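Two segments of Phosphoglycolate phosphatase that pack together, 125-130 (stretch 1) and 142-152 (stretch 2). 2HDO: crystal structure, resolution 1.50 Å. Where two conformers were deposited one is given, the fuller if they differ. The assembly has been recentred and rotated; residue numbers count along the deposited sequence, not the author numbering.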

# COMPACT_ATOMS: atom_id res chain seq x y z
N MSE A 125 -8.18 11.88 5.90
CA MSE A 125 -8.40 11.17 4.66
C MSE A 125 -9.78 11.46 4.10
O MSE A 125 -10.79 11.25 4.76
CB MSE A 125 -8.17 9.65 4.80
CG MSE A 125 -6.82 9.21 5.33
SE MSE A 125 -5.43 9.65 4.05
CE MSE A 125 -3.79 9.10 4.88
N ALA A 126 -9.80 11.93 2.86
CA ALA A 126 -11.03 12.26 2.16
C ALA A 126 -11.70 11.03 1.56
O ALA A 126 -12.90 11.04 1.30
CB ALA A 126 -10.73 13.28 1.05
N VAL A 127 -10.91 10.00 1.29
CA VAL A 127 -11.38 8.75 0.69
C VAL A 127 -10.42 7.64 1.09
O VAL A 127 -9.24 7.89 1.26
CB VAL A 127 -11.43 8.86 -0.88
CG1 VAL A 127 -10.05 9.06 -1.48
CG2 VAL A 127 -12.10 7.64 -1.49
N THR A 128 -10.97 6.46 1.34
CA THR A 128 -10.17 5.24 1.46
C THR A 128 -10.83 4.19 0.56
O THR A 128 -12.04 3.98 0.60
CB THR A 128 -10.02 4.71 2.90
OG1 THR A 128 -11.29 4.33 3.42
CG2 THR A 128 -9.39 5.76 3.83
N ILE A 129 -10.01 3.60 -0.32
CA ILE A 129 -10.41 2.51 -1.17
C ILE A 129 -9.64 1.29 -0.75
O ILE A 129 -8.40 1.28 -0.80
CB ILE A 129 -10.06 2.84 -2.64
CG1 ILE A 129 -10.89 4.03 -3.12
CG2 ILE A 129 -10.36 1.69 -3.55
CD1 ILE A 129 -12.42 3.85 -3.07
N SER A 130 -10.38 0.26 -0.35
CA SER A 130 -9.82 -1.03 0.04
C SER A 130 -10.16 -2.02 -1.05
O SER A 130 -10.88 -1.72 -2.02
CB SER A 130 -10.43 -1.53 1.36
OG SER A 130 -11.79 -2.02 1.20
N LEU A 142 -8.53 0.79 -11.86
CA LEU A 142 -9.86 1.11 -11.33
C LEU A 142 -9.85 1.58 -9.85
O LEU A 142 -10.51 2.57 -9.54
CB LEU A 142 -10.77 -0.08 -11.45
CG LEU A 142 -12.22 0.18 -10.99
CD1 LEU A 142 -12.77 1.31 -11.81
CD2 LEU A 142 -13.04 -1.09 -11.11
N PRO A 143 -9.12 0.89 -8.95
CA PRO A 143 -9.17 1.39 -7.57
C PRO A 143 -8.63 2.84 -7.42
O PRO A 143 -9.21 3.62 -6.67
CB PRO A 143 -8.27 0.40 -6.81
CG PRO A 143 -8.16 -0.83 -7.71
CD PRO A 143 -8.26 -0.31 -9.09
N LEU A 144 -7.54 3.19 -8.12
CA LEU A 144 -7.02 4.55 -8.08
C LEU A 144 -7.97 5.57 -8.72
O LEU A 144 -8.23 6.63 -8.18
CB LEU A 144 -5.64 4.61 -8.74
CG LEU A 144 -4.94 5.95 -8.81
CD1 LEU A 144 -4.97 6.65 -7.46
CD2 LEU A 144 -3.51 5.78 -9.31
N LEU A 145 -8.53 5.20 -9.86
CA LEU A 145 -9.43 6.09 -10.55
C LEU A 145 -10.72 6.26 -9.72
O LEU A 145 -11.31 7.32 -9.72
CB LEU A 145 -9.73 5.55 -11.94
CG LEU A 145 -8.55 5.70 -12.89
CD1 LEU A 145 -8.85 4.99 -14.21
CD2 LEU A 145 -8.21 7.15 -13.14
N THR A 146 -11.14 5.22 -9.00
CA THR A 146 -12.34 5.33 -8.18
C THR A 146 -12.11 6.33 -7.06
O THR A 146 -12.94 7.19 -6.79
CB THR A 146 -12.75 3.95 -7.67
OG1 THR A 146 -13.06 3.12 -8.81
CG2 THR A 146 -13.96 4.03 -6.78
N ALA A 147 -10.94 6.27 -6.44
CA ALA A 147 -10.61 7.18 -5.35
C ALA A 147 -10.62 8.60 -5.85
O ALA A 147 -11.22 9.49 -5.23
CB ALA A 147 -9.21 6.82 -4.75
N LEU A 148 -10.01 8.83 -7.00
CA LEU A 148 -9.96 10.19 -7.51
C LEU A 148 -11.33 10.75 -7.94
O LEU A 148 -11.63 11.90 -7.70
CB LEU A 148 -8.97 10.30 -8.67
CG LEU A 148 -7.52 10.02 -8.32
CD1 LEU A 148 -6.70 9.99 -9.57
CD2 LEU A 148 -7.04 11.06 -7.29
N GLU A 149 -12.20 9.90 -8.46
CA GLU A 149 -13.55 10.31 -8.78
C GLU A 149 -14.31 10.75 -7.51
O GLU A 149 -15.04 11.73 -7.53
CB GLU A 149 -14.31 9.17 -9.45
CG GLU A 149 -15.52 9.63 -10.20
N LYS A 150 -14.10 10.03 -6.41
CA LYS A 150 -14.77 10.32 -5.13
C LYS A 150 -14.35 11.66 -4.52
O LYS A 150 -15.13 12.26 -3.79
CB LYS A 150 -14.59 9.16 -4.12
CG LYS A 150 -15.39 7.93 -4.44
CD LYS A 150 -15.08 6.80 -3.48
N VAL A 151 -13.12 12.12 -4.78
CA VAL A 151 -12.67 13.45 -4.31
C VAL A 151 -12.70 14.51 -5.42
O VAL A 151 -12.24 15.63 -5.20
CB VAL A 151 -11.30 13.37 -3.62
CG1 VAL A 151 -11.40 12.45 -2.42
CG2 VAL A 151 -10.22 12.92 -4.58
N ASN A 152 -13.32 14.18 -6.56
CA ASN A 152 -13.45 15.11 -7.68
C ASN A 152 -12.12 15.74 -8.08
O ASN A 152 -12.02 16.96 -8.17
CB ASN A 152 -14.46 16.21 -7.34
CG ASN A 152 -15.84 15.66 -7.05
OD1 ASN A 152 -16.37 15.86 -5.95
ND2 ASN A 152 -16.43 14.96 -8.02

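Val 151 lies just past the end of the helix 142-150, the first residue to leave helical phi/psi, yet it has the largest covered area of any residue on its side of the contact, 49 Å². Its CG1 meets both CB of Ala 126, at the corner of the chain, at 3.6 Å and CG1 of Val 127 at 3.8 Å, so that one methyl touches two neighbouring residues. The two segments bury 308 Å² of surface, summed from both sides; the contacts seen are mainly between apolar side chains, and no hydrogen bond joins the segments among the atoms modelled. The strand 127-129 and the helix run nearly antiparallel, their directions 161° apart, and their axes approach to 8.4 Å. The register is consistent with this arrangement, with Ile 129 nearest Ala 147 and Ala 126 nearest Val 151, so that advancing along the strand means moving back along the helix.

From Val 127 to Ile 129 the side chains alternate. Val 127 and Ile 129 direct their CA-to-CB bonds toward the helix, whereas that of Thr 128 points away and its OG1 is hydrogen-bonded elsewhere in the structure. Ile 129, with chi1 and chi2 both m, gives up the most area to the contact. Its CG1 lies 3.6 Å from CB of Ala 147, a close approach made over a methyl side chain; here CA of Ile 129 and CA of Ala 147 are 6.3 Å apart. The isoleucine spans nearly two turns of the helix: its CG2 is 4.1 Å from CB of Pro 143 and 3.8 Å from the carbonyl O of the same residue, while its CD1 lies 4.0 Å from CG2 of Thr 146 and also 4.0 Å from CD of Lys 150.

Val 127, in the p rotamer, packs one turn further along. Besides its contact with Val 151, its CG1 sits 4.1 Å from CB of Ala 147, and its CG2 is 3.7 Å from CD of Lys 150. The lysine thus contributes the aliphatic part of its side chain, extended at chi2; CE and NZ are not modelled, so the position of the amino group is unknown.

Thr 146 presents its methyl to Ile 129 while its hydroxyl is satisfied within the helix: OG1 donates to the carbonyl O of Leu 142 at 2.7 Å, the same oxygen that accepts from N of Thr 146 at 2.8 Å. On the helical segment, Pro 143, Ala 147, Lys 150 and Val 151 supply most of the contact, whereas the CA-to-CB bonds of Leu 144 and Leu 148 point away from the strand.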